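Local coordinates for 6-phospho-alpha-glucosidase (Merdibacter massiliensis, PDB 6VC6), which probably hydrolyses 6-phosphorylated alpha-glucosides to glucose 6-phosphate, as a family 4 glycosidase that uses NAD and a manganese ion, at residues G12-K21 against R291-C299; S402-F410 against A422-I430. All blocks are in the same frame, centred on the assembly; numbering follows the deposited sequence.

Contact 1 of 2, residues G12-K21 against R291-C299; sequences GSTYTPGFLK and REKRVFAEC. With NAD (nicotinamide-adenine-dinucleotide), chain G; G6P (6-O-phosphono-alpha-D-glucopyranose), chain F.
Arg291 reaches across Thr14 nearly at a right angle and gives its NE to Thr14 OG1 at 2.9 Å, with the hydroxyl oxygen 2° out of the guanidinium plane. That hydroxyl lies between the backbone N and the carbonyl carbon of its own residue (chi1 66°), a placing from which it also donates to O2N of the NAD pyrophosphate. NH1 and NH2 of the arginine serve the ligands, each bond close to straight. NH2 donates to G6P O1P at 2.7 Å and also to NAD O1N. NH1 donates to G6P O3P at 2.9 Å. A bend at chi3 in an otherwise extended chain turns the group toward them. With so many bonds in one plane, its rotation is probably fixed. Tyr15 OH stands over the centre of one face, 3.1 Å above the guanidinium plane of Arg291, with ring and guanidinium planes 28° apart; the angles to the nitrogens are poor, so this is packing.

Further along, Val295 CG1 touches Pro17 CG at 3.6 Å, while Phe296 turns its ring edge to Gly12 O and Thr14 CG2. At the far end Lys21 and Glu298 approach from opposite directions in a salt bridge whose hydrogen bond is weak. Arg44 of helix 42-59 holds the carboxylate of Glu292.

Ser13 OG accepts from Tyr15 N, a capping bond, and donates to NAD O2N. Strand 4-9, this glycine-containing turn and helix 16-25 form the dinucleotide-binding beginning of a Rossmann fold, here joined through Arg291 to the sugar-phosphate pocket.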
loop_
_atom_site.group_PDB
_atom_site.type_symbol
_atom_site.label_atom_id
_atom_site.label_comp_id
_atom_site.label_asym_id
_atom_site.label_seq_id
_atom_site.Cartn_x
_atom_site.Cartn_y
_atom_site.Cartn_z
ATOM N N GLY A 12 16.382 -1.551 -2.765
ATOM C CA GLY A 12 16.780 -0.164 -2.847
ATOM C C GLY A 12 15.737 0.835 -2.406
ATOM O O GLY A 12 15.933 2.040 -2.576
ATOM N N SER A 13 14.626 0.368 -1.841
ATOM C CA SER A 13 13.563 1.267 -1.420
ATOM C C SER A 13 13.979 2.066 -0.191
ATOM O O SER A 13 14.809 1.630 0.612
ATOM C CB SER A 13 12.288 0.481 -1.121
ATOM O OG SER A 13 11.460 1.181 -0.207
ATOM N N THR A 14 13.385 3.253 -0.050
ATOM C CA THR A 14 13.648 4.088 1.117
ATOM C C THR A 14 13.137 3.458 2.406
ATOM O O THR A 14 13.581 3.850 3.491
ATOM C CB THR A 14 13.014 5.468 0.934
ATOM O OG1 THR A 14 11.587 5.342 0.899
ATOM C CG2 THR A 14 13.495 6.108 -0.360
ATOM N N TYR A 15 12.217 2.498 2.315
ATOM C CA TYR A 15 11.693 1.807 3.485
ATOM C C TYR A 15 12.557 0.632 3.925
ATOM O O TYR A 15 12.365 0.128 5.037
ATOM C CB TYR A 15 10.271 1.301 3.212
ATOM C CG TYR A 15 9.250 2.391 2.971
ATOM C CD1 TYR A 15 8.667 3.071 4.032
ATOM C CD2 TYR A 15 8.861 2.731 1.682
ATOM C CE1 TYR A 15 7.729 4.063 3.816
ATOM C CE2 TYR A 15 7.924 3.722 1.455
ATOM C CZ TYR A 15 7.362 4.384 2.526
ATOM O OH TYR A 15 6.428 5.371 2.303
ATOM N N THR A 16 13.494 0.187 3.086
ATOM C CA THR A 16 14.291 -0.989 3.428
ATOM C C THR A 16 15.142 -0.805 4.683
ATOM O O THR A 16 15.180 -1.740 5.501
ATOM C CB THR A 16 15.161 -1.393 2.229
ATOM O OG1 THR A 16 14.323 -1.668 1.100
ATOM C CG2 THR A 16 15.979 -2.636 2.555
ATOM N N PRO A 17 15.836 0.322 4.902
ATOM C CA PRO A 17 16.546 0.479 6.185
ATOM C C PRO A 17 15.633 0.350 7.392
ATOM O O PRO A 17 16.047 -0.206 8.418
ATOM C CB PRO A 17 17.158 1.881 6.075
ATOM C CG PRO A 17 17.341 2.083 4.617
ATOM C CD PRO A 17 16.150 1.430 3.978
ATOM N N GLY A 18 14.395 0.841 7.296
ATOM C CA GLY A 18 13.446 0.639 8.377
ATOM C C GLY A 18 13.113 -0.822 8.604
ATOM O O GLY A 18 12.787 -1.224 9.725
ATOM N N PHE A 19 13.190 -1.638 7.550
ATOM C CA PHE A 19 12.959 -3.070 7.704
ATOM C C PHE A 19 14.142 -3.748 8.385
ATOM O O PHE A 19 13.954 -4.614 9.249
ATOM C CB PHE A 19 12.690 -3.709 6.343
ATOM C CG PHE A 19 11.242 -3.713 5.949
ATOM C CD1 PHE A 19 10.718 -2.692 5.174
ATOM C CD2 PHE A 19 10.403 -4.740 6.352
ATOM C CE1 PHE A 19 9.385 -2.694 4.809
ATOM C CE2 PHE A 19 9.069 -4.748 5.990
ATOM C CZ PHE A 19 8.560 -3.723 5.217
ATOM N N LEU A 20 15.366 -3.372 8.006
ATOM C CA LEU A 20 16.548 -3.995 8.592
ATOM C C LEU A 20 16.641 -3.710 10.086
ATOM O O LEU A 20 17.064 -4.572 10.866
ATOM C CB LEU A 20 17.809 -3.510 7.875
ATOM C CG LEU A 20 17.816 -3.625 6.349
ATOM C CD1 LEU A 20 19.149 -3.159 5.784
ATOM C CD2 LEU A 20 17.513 -5.050 5.912
ATOM N N LYS A 21 16.252 -2.503 10.504
ATOM C CA LYS A 21 16.261 -2.181 11.926
ATOM C C LYS A 21 15.113 -2.862 12.660
ATOM O O LYS A 21 15.241 -3.179 13.848
ATOM C CB LYS A 21 16.200 -0.666 12.120
ATOM C CG LYS A 21 17.465 0.060 11.689
ATOM C CD LYS A 21 17.144 1.352 10.953
ATOM C CE LYS A 21 17.282 2.560 11.862
ATOM N NZ LYS A 21 17.440 3.819 11.081
ATOM N N ARG A 291 12.116 12.091 2.587
ATOM C CA ARG A 291 12.420 10.752 3.083
ATOM C C ARG A 291 13.583 10.130 2.320
ATOM O O ARG A 291 14.480 9.527 2.918
ATOM C CB ARG A 291 11.180 9.859 2.987
ATOM C CG ARG A 291 11.498 8.369 2.922
ATOM C CD ARG A 291 10.255 7.518 3.126
ATOM N NE ARG A 291 9.590 7.216 1.864
ATOM C CZ ARG A 291 8.415 7.719 1.501
ATOM N NH1 ARG A 291 7.768 8.549 2.308
ATOM N NH2 ARG A 291 7.885 7.389 0.332
ATOM N N GLU A 292 13.583 10.265 0.992
ATOM C CA GLU A 292 14.637 9.649 0.192
ATOM C C GLU A 292 16.007 10.237 0.516
ATOM O O GLU A 292 16.997 9.501 0.582
ATOM C CB GLU A 292 14.332 9.790 -1.300
ATOM C CG GLU A 292 15.317 9.023 -2.180
ATOM C CD GLU A 292 15.290 9.454 -3.636
ATOM O OE1 GLU A 292 15.494 10.655 -3.914
ATOM O OE2 GLU A 292 15.079 8.583 -4.505
ATOM N N LYS A 293 16.051 11.535 0.726
ATOM C CA LYS A 293 17.301 12.195 1.007
ATOM C C LYS A 293 17.831 11.855 2.382
ATOM O O LYS A 293 18.988 11.548 2.531
ATOM C CB LYS A 293 17.156 13.693 0.840
ATOM C CG LYS A 293 18.477 14.418 0.788
ATOM C CD LYS A 293 18.306 15.866 1.176
ATOM C CE LYS A 293 19.387 16.720 0.545
ATOM N NZ LYS A 293 20.603 16.819 1.402
ATOM N N ARG A 294 16.971 11.878 3.380
ATOM C CA ARG A 294 17.393 11.615 4.751
ATOM C C ARG A 294 17.850 10.173 4.914
ATOM O O ARG A 294 18.872 9.909 5.559
ATOM C CB ARG A 294 16.260 11.931 5.728
ATOM C CG ARG A 294 15.886 13.400 5.805
ATOM C CD ARG A 294 14.880 13.646 6.917
ATOM N NE ARG A 294 13.715 12.772 6.797
ATOM C CZ ARG A 294 12.570 13.129 6.225
ATOM N NH1 ARG A 294 12.431 14.346 5.718
ATOM N NH2 ARG A 294 11.563 12.268 6.160
ATOM N N VAL A 295 17.118 9.230 4.319
ATOM C CA VAL A 295 17.422 7.816 4.508
ATOM C C VAL A 295 18.730 7.444 3.819
ATOM O O VAL A 295 19.582 6.764 4.403
ATOM C CB VAL A 295 16.247 6.954 4.010
ATOM C CG1 VAL A 295 16.718 5.551 3.666
ATOM C CG2 VAL A 295 15.144 6.913 5.058
ATOM N N PHE A 296 18.918 7.888 2.573
ATOM C CA PHE A 296 20.149 7.556 1.863
ATOM C C PHE A 296 21.354 8.285 2.449
ATOM O O PHE A 296 22.481 7.789 2.349
ATOM C CB PHE A 296 20.004 7.873 0.375
ATOM C CG PHE A 296 19.395 6.756 -0.424
ATOM C CD1 PHE A 296 20.177 5.717 -0.899
ATOM C CD2 PHE A 296 18.037 6.744 -0.697
ATOM C CE1 PHE A 296 19.618 4.687 -1.633
ATOM C CE2 PHE A 296 17.472 5.716 -1.430
ATOM C CZ PHE A 296 18.263 4.687 -1.899
ATOM N N ALA A 297 21.141 9.452 3.062
ATOM C CA ALA A 297 22.257 10.183 3.654
ATOM C C ALA A 297 22.746 9.513 4.931
ATOM O O ALA A 297 23.952 9.495 5.205
ATOM C CB ALA A 297 21.859 11.633 3.930
ATOM N N GLU A 298 21.822 8.956 5.721
ATOM C CA GLU A 298 21.961 8.152 6.932
ATOM C C GLU A 298 22.923 6.991 6.711
ATOM O O GLU A 298 23.692 6.632 7.610
ATOM C CB GLU A 298 20.598 7.627 7.379
ATOM C CG GLU A 298 20.481 7.465 8.892
ATOM C CD GLU A 298 19.648 6.273 9.316
ATOM O OE1 GLU A 298 20.125 5.482 10.157
ATOM O OE2 GLU A 298 18.502 6.143 8.835
ATOM N N CYS A 299 22.475 6.243 5.699
ATOM C CA CYS A 299 23.191 5.044 5.277
ATOM C C CYS A 299 24.608 5.382 4.839
ATOM O O CYS A 299 25.553 4.653 5.156
ATOM C CB CYS A 299 22.431 4.346 4.147
ATOM S SG CYS A 299 20.816 3.668 4.610
HETATM P PA NAD G . 11.416 3.780 -3.939
HETATM O O1A NAD G . 12.241 4.459 -2.872
HETATM O O2A NAD G . 11.521 4.233 -5.375
HETATM O O5B NAD G . 11.721 2.202 -3.891
HETATM C C5B NAD G . 11.350 1.360 -4.976
HETATM C C4B NAD G . 12.436 0.323 -5.208
HETATM O O4B NAD G . 11.912 -0.768 -5.968
HETATM C C3B NAD G . 13.586 0.922 -6.001
HETATM O O3B NAD G . 14.818 0.659 -5.327
HETATM C C2B NAD G . 13.571 0.198 -7.330
HETATM O O2B NAD G . 14.903 -0.069 -7.775
HETATM C C1B NAD G . 12.828 -1.089 -7.016
HETATM N N9A NAD G . 12.125 -1.625 -8.207
HETATM C C8A NAD G . 11.420 -0.926 -9.116
HETATM N N7A NAD G . 10.921 -1.745 -10.079
HETATM C C5A NAD G . 11.316 -2.999 -9.788
HETATM C C6A NAD G . 11.144 -4.345 -10.384
HETATM N N6A NAD G . 10.427 -4.524 -11.520
HETATM N N1A NAD G . 11.727 -5.391 -9.756
HETATM C C2A NAD G . 12.443 -5.232 -8.626
HETATM N N3A NAD G . 12.639 -4.042 -8.033
HETATM C C4A NAD G . 12.113 -2.911 -8.557
HETATM O O3 NAD G . 9.864 3.816 -3.512
HETATM P PN NAD G . 9.387 3.984 -1.986
HETATM O O1N NAD G . 8.905 5.402 -1.791
HETATM O O2N NAD G . 10.424 3.392 -1.060
HETATM O O5D NAD G . 8.106 3.015 -1.996
HETATM C C5D NAD G . 8.274 1.602 -1.904
HETATM C C4D NAD G . 6.954 0.939 -2.268
HETATM O O4D NAD G . 6.198 0.671 -1.085
HETATM C C3D NAD G . 6.113 1.863 -3.137
HETATM O O3D NAD G . 5.602 1.121 -4.246
HETATM C C2D NAD G . 4.957 2.271 -2.254
HETATM O O2D NAD G . 3.762 2.449 -3.015
HETATM C C1D NAD G . 4.851 1.082 -1.318
HETATM N N1N NAD G . 4.143 1.402 -0.081
HETATM C C2N NAD G . 2.965 0.807 0.110
HETATM C C3N NAD G . 2.219 1.045 1.250
HETATM C C7N NAD G . 0.900 0.351 1.411
HETATM O O7N NAD G . 0.128 0.723 2.279
HETATM N N7N NAD G . 0.605 -0.653 0.586
HETATM C C4N NAD G . 2.716 1.910 2.217
HETATM C C5N NAD G . 3.945 2.523 1.994
HETATM C C6N NAD G . 4.651 2.245 0.827
HETATM C C1 G6P F . -0.281 5.861 2.730
HETATM C C2 G6P F . -0.651 4.570 1.985
HETATM C C3 G6P F . 0.415 4.071 1.025
HETATM C C4 G6P F . 1.001 5.252 0.286
HETATM C C5 G6P F . 1.772 6.078 1.298
HETATM C C6 G6P F . 2.289 7.345 0.629
HETATM O O1 G6P F . -0.367 5.635 4.144
HETATM O O2 G6P F . -0.938 3.539 2.940
HETATM O O3 G6P F . -0.142 3.138 0.094
HETATM O O4 G6P F . 1.883 4.782 -0.737
HETATM O O5 G6P F . 0.978 6.489 2.417
HETATM O O6 G6P F . 3.441 7.797 1.332
HETATM P P G6P F . 4.392 8.927 0.698
HETATM O O1P G6P F . 5.305 8.133 -0.205
HETATM O O2P G6P F . 3.448 9.857 -0.027
HETATM O O3P G6P F . 5.060 9.553 1.899
#

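Contact 2 of 2, residues S402-F410 against A422-I430; sequences SYQKALEAF and AREILDAMI
Tyr403 is one of two knobs in this helix pair, its ring lodged among Arg423, Leu426, Asp427 and Ile430. Leu426 CD2 lies over one ring face, 4.0 Å from the centroid and 22° off the normal, a CH-pi contact, whereas Ile430 CD1 comes to the edge at CE2. The hydroxyl donates to Asp427 OD1 at 2.7 Å, on the syn side of the carboxylate and somewhat out of its plane. The Arg423 side chain crosses that of Tyr403 at about a right angle, its NH1 poorly angled for a bond to the phenol. The ring reaches this site because CG is anti to the backbone N (chi1 178°). With an alanine here, a gap would probably open between the four residues, leaving Asp427 OD1 without its phenol donor and Leu426 CD2 without its ring.

Leu426 answers as a knob in the other direction, among Tyr403, Ala406, Leu407 and Phe410; its CD2 is 3.9 Å from Ala406 CB. Leu407 CD1 rests against the backbone N of Arg423 at 3.6 Å. Phe410 packs its CB on Ala422 CB, also at 3.6 Å, and has Leu426 over one face and Ile425 CG2 at its edge.

Outside this shell, Ser402 OG caps its helix by accepting from Lys405 N. A water takes up Gln404 OE1 and, weakly, Arg423 NH2. Met116 of helix 113-136 backs Phe410, and Trp437 lies against Leu426 and Ile430. With local axes 9.2 Å apart at 125°, these two consecutive helices pack knobs into holes near the C terminus, against helices 378-400 and 113-136.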
loop_
_atom_site.group_PDB
_atom_site.type_symbol
_atom_site.label_atom_id
_atom_site.label_comp_id
_atom_site.label_asym_id
_atom_site.label_seq_id
_atom_site.Cartn_x
_atom_site.Cartn_y
_atom_site.Cartn_z
ATOM N N SER A 402 -5.868 -3.054 -25.027
ATOM C CA SER A 402 -7.005 -2.301 -25.547
ATOM C C SER A 402 -6.917 -0.851 -25.086
ATOM O O SER A 402 -7.057 -0.562 -23.893
ATOM C CB SER A 402 -8.318 -2.936 -25.097
ATOM O OG SER A 402 -9.429 -2.170 -25.526
ATOM N N TYR A 403 -6.689 0.058 -26.038
ATOM C CA TYR A 403 -6.809 1.483 -25.745
ATOM C C TYR A 403 -8.226 1.826 -25.305
ATOM O O TYR A 403 -8.426 2.678 -24.431
ATOM C CB TYR A 403 -6.408 2.299 -26.977
ATOM C CG TYR A 403 -6.522 3.805 -26.823
ATOM C CD1 TYR A 403 -7.734 4.459 -27.021
ATOM C CD2 TYR A 403 -5.411 4.574 -26.501
ATOM C CE1 TYR A 403 -7.837 5.830 -26.886
ATOM C CE2 TYR A 403 -5.506 5.948 -26.366
ATOM C CZ TYR A 403 -6.722 6.570 -26.560
ATOM O OH TYR A 403 -6.821 7.936 -26.426
ATOM N N GLN A 404 -9.223 1.166 -25.901
ATOM C CA GLN A 404 -10.616 1.468 -25.587
ATOM C C GLN A 404 -10.943 1.142 -24.135
ATOM O O GLN A 404 -11.694 1.875 -23.481
ATOM C CB GLN A 404 -11.538 0.700 -26.534
ATOM C CG GLN A 404 -13.019 0.949 -26.303
ATOM C CD GLN A 404 -13.411 2.392 -26.544
ATOM O OE1 GLN A 404 -12.903 3.043 -27.458
ATOM N NE2 GLN A 404 -14.317 2.904 -25.719
ATOM N N LYS A 405 -10.388 0.046 -23.614
ATOM C CA LYS A 405 -10.619 -0.298 -22.214
ATOM C C LYS A 405 -9.987 0.730 -21.284
ATOM O O LYS A 405 -10.569 1.081 -20.251
ATOM C CB LYS A 405 -10.077 -1.696 -21.919
ATOM C CG LYS A 405 -10.986 -2.826 -22.370
ATOM C CD LYS A 405 -12.367 -2.703 -21.749
ATOM C CE LYS A 405 -13.304 -3.782 -22.270
ATOM N NZ LYS A 405 -13.304 -4.987 -21.397
ATOM N N ALA A 406 -8.798 1.224 -21.635
ATOM C CA ALA A 406 -8.149 2.244 -20.817
ATOM C C ALA A 406 -8.934 3.549 -20.839
ATOM O O ALA A 406 -9.037 4.236 -19.816
ATOM C CB ALA A 406 -6.716 2.467 -21.294
ATOM N N LEU A 407 -9.494 3.909 -21.997
ATOM C CA LEU A 407 -10.285 5.132 -22.089
ATOM C C LEU A 407 -11.537 5.044 -21.226
ATOM O O LEU A 407 -11.910 6.015 -20.557
ATOM C CB LEU A 407 -10.655 5.408 -23.546
ATOM C CG LEU A 407 -11.573 6.607 -23.794
ATOM C CD1 LEU A 407 -10.881 7.903 -23.400
ATOM C CD2 LEU A 407 -12.020 6.651 -25.246
ATOM N N GLU A 408 -12.201 3.885 -21.227
ATOM C CA GLU A 408 -13.394 3.719 -20.404
ATOM C C GLU A 408 -13.043 3.715 -18.921
ATOM O O GLU A 408 -13.808 4.228 -18.096
ATOM C CB GLU A 408 -14.124 2.435 -20.794
ATOM C CG GLU A 408 -14.701 2.463 -22.201
ATOM C CD GLU A 408 -15.154 1.098 -22.682
ATOM O OE1 GLU A 408 -15.054 0.126 -21.903
ATOM O OE2 GLU A 408 -15.610 0.997 -23.841
ATOM N N ALA A 409 -11.890 3.144 -18.565
ATOM C CA ALA A 409 -11.453 3.173 -17.173
ATOM C C ALA A 409 -11.155 4.596 -16.721
ATOM O O ALA A 409 -11.521 4.990 -15.606
ATOM C CB ALA A 409 -10.224 2.283 -16.988
ATOM N N PHE A 410 -10.492 5.382 -17.572
ATOM C CA PHE A 410 -10.213 6.774 -17.233
ATOM C C PHE A 410 -11.497 7.590 -17.146
ATOM O O PHE A 410 -11.676 8.378 -16.211
ATOM C CB PHE A 410 -9.264 7.383 -18.266
ATOM C CG PHE A 410 -7.808 7.143 -17.979
ATOM C CD1 PHE A 410 -7.328 5.861 -17.767
ATOM C CD2 PHE A 410 -6.915 8.203 -17.932
ATOM C CE1 PHE A 410 -5.987 5.640 -17.508
ATOM C CE2 PHE A 410 -5.574 7.988 -17.673
ATOM C CZ PHE A 410 -5.109 6.706 -17.460
ATOM N N ALA A 422 -10.378 12.403 -20.282
ATOM C CA ALA A 422 -9.774 11.078 -20.187
ATOM C C ALA A 422 -8.848 10.811 -21.366
ATOM O O ALA A 422 -7.716 10.348 -21.188
ATOM C CB ALA A 422 -10.863 10.008 -20.105
ATOM N N ARG A 423 -9.315 11.097 -22.584
ATOM C CA ARG A 423 -8.480 10.883 -23.762
ATOM C C ARG A 423 -7.262 11.799 -23.750
ATOM O O ARG A 423 -6.164 11.386 -24.140
ATOM C CB ARG A 423 -9.300 11.097 -25.034
ATOM C CG ARG A 423 -8.509 10.890 -26.317
ATOM C CD ARG A 423 -9.332 11.239 -27.548
ATOM N NE ARG A 423 -10.445 10.315 -27.751
ATOM C CZ ARG A 423 -10.331 9.121 -28.327
ATOM N NH1 ARG A 423 -9.150 8.697 -28.754
ATOM N NH2 ARG A 423 -11.399 8.349 -28.472
ATOM N N GLU A 424 -7.438 13.045 -23.303
ATOM C CA GLU A 424 -6.319 13.981 -23.241
ATOM C C GLU A 424 -5.241 13.485 -22.284
ATOM O O GLU A 424 -4.050 13.485 -22.617
ATOM C CB GLU A 424 -6.823 15.363 -22.823
ATOM C CG GLU A 424 -5.739 16.424 -22.714
ATOM C CD GLU A 424 -6.292 17.777 -22.306
ATOM O OE1 GLU A 424 -7.382 17.816 -21.696
ATOM O OE2 GLU A 424 -5.639 18.801 -22.597
ATOM N N ILE A 425 -5.644 13.050 -21.090
ATOM C CA ILE A 425 -4.674 12.563 -20.114
ATOM C C ILE A 425 -4.087 11.229 -20.559
ATOM O O ILE A 425 -2.872 11.017 -20.484
ATOM C CB ILE A 425 -5.319 12.462 -18.720
ATOM C CG1 ILE A 425 -5.767 13.844 -18.238
ATOM C CG2 ILE A 425 -4.349 11.841 -17.727
ATOM C CD1 ILE A 425 -6.378 13.839 -16.853
ATOM N N LEU A 426 -4.937 10.312 -21.036
ATOM C CA LEU A 426 -4.461 8.991 -21.437
ATOM C C LEU A 426 -3.406 9.087 -22.533
ATOM O O LEU A 426 -2.402 8.366 -22.500
ATOM C CB LEU A 426 -5.637 8.129 -21.900
ATOM C CG LEU A 426 -5.326 6.749 -22.482
ATOM C CD1 LEU A 426 -4.476 5.929 -21.522
ATOM C CD2 LEU A 426 -6.616 6.015 -22.821
ATOM N N ASP A 427 -3.615 9.973 -23.510
ATOM C CA ASP A 427 -2.629 10.140 -24.573
ATOM C C ASP A 427 -1.313 10.674 -24.024
ATOM O O ASP A 427 -0.234 10.266 -24.471
ATOM C CB ASP A 427 -3.177 11.070 -25.655
ATOM C CG ASP A 427 -4.252 10.413 -26.498
ATOM O OD1 ASP A 427 -4.472 9.194 -26.338
ATOM O OD2 ASP A 427 -4.877 11.114 -27.320
ATOM N N ALA A 428 -1.381 11.584 -23.049
ATOM C CA ALA A 428 -0.161 12.102 -22.439
ATOM C C ALA A 428 0.565 11.032 -21.636
ATOM O O ALA A 428 1.799 11.029 -21.586
ATOM C CB ALA A 428 -0.486 13.303 -21.552
HETATM N N MSE A 429 -0.174 10.118 -21.012
HETATM C CA MSE A 429 0.424 9.058 -20.206
HETATM C C MSE A 429 1.112 8.017 -21.083
HETATM O O MSE A 429 2.175 7.504 -20.734
HETATM C CB MSE A 429 -0.639 8.384 -19.335
HETATM C CG MSE A 429 -1.370 9.321 -18.388
HETATM SE SE MSE A 429 -0.525 9.513 -16.650
HETATM C CE MSE A 429 0.748 10.907 -17.089
ATOM N N ILE A 430 0.488 7.710 -22.223
ATOM C CA ILE A 430 1.038 6.709 -23.136
ATOM C C ILE A 430 2.425 7.122 -23.610
ATOM O O ILE A 430 3.322 6.282 -23.763
ATOM C CB ILE A 430 0.074 6.487 -24.319
ATOM C CG1 ILE A 430 -1.172 5.727 -23.861
ATOM C CG2 ILE A 430 0.765 5.739 -25.454
ATOM C CD1 ILE A 430 -2.228 5.589 -24.936
HETATM O O HOH W 1 -12.415 5.196 -29.267
#

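How the contacts relate
From the N terminus, the chain passes strand 4-9 and enters residues 12-21, whose partner comes only after 269 intervening residues, so contact 1 closes a very long loop. That loop takes in the other parallel strands of the main sheet and much of the family's C-terminal region, which contact 1 brings back to the NAD-binding turn. The chain then adds the antiparallel strands between 336 and 370 and helix 378-400 before contact 2 opens. Contact 2 is local, joining helices 403-412 and 419-432 across 11 residues. The two loops follow in series, neither nesting nor crossing. The centres of contact 1 and contact 2 lie about 35 Å apart, and their nearest atoms about 19 Å apart.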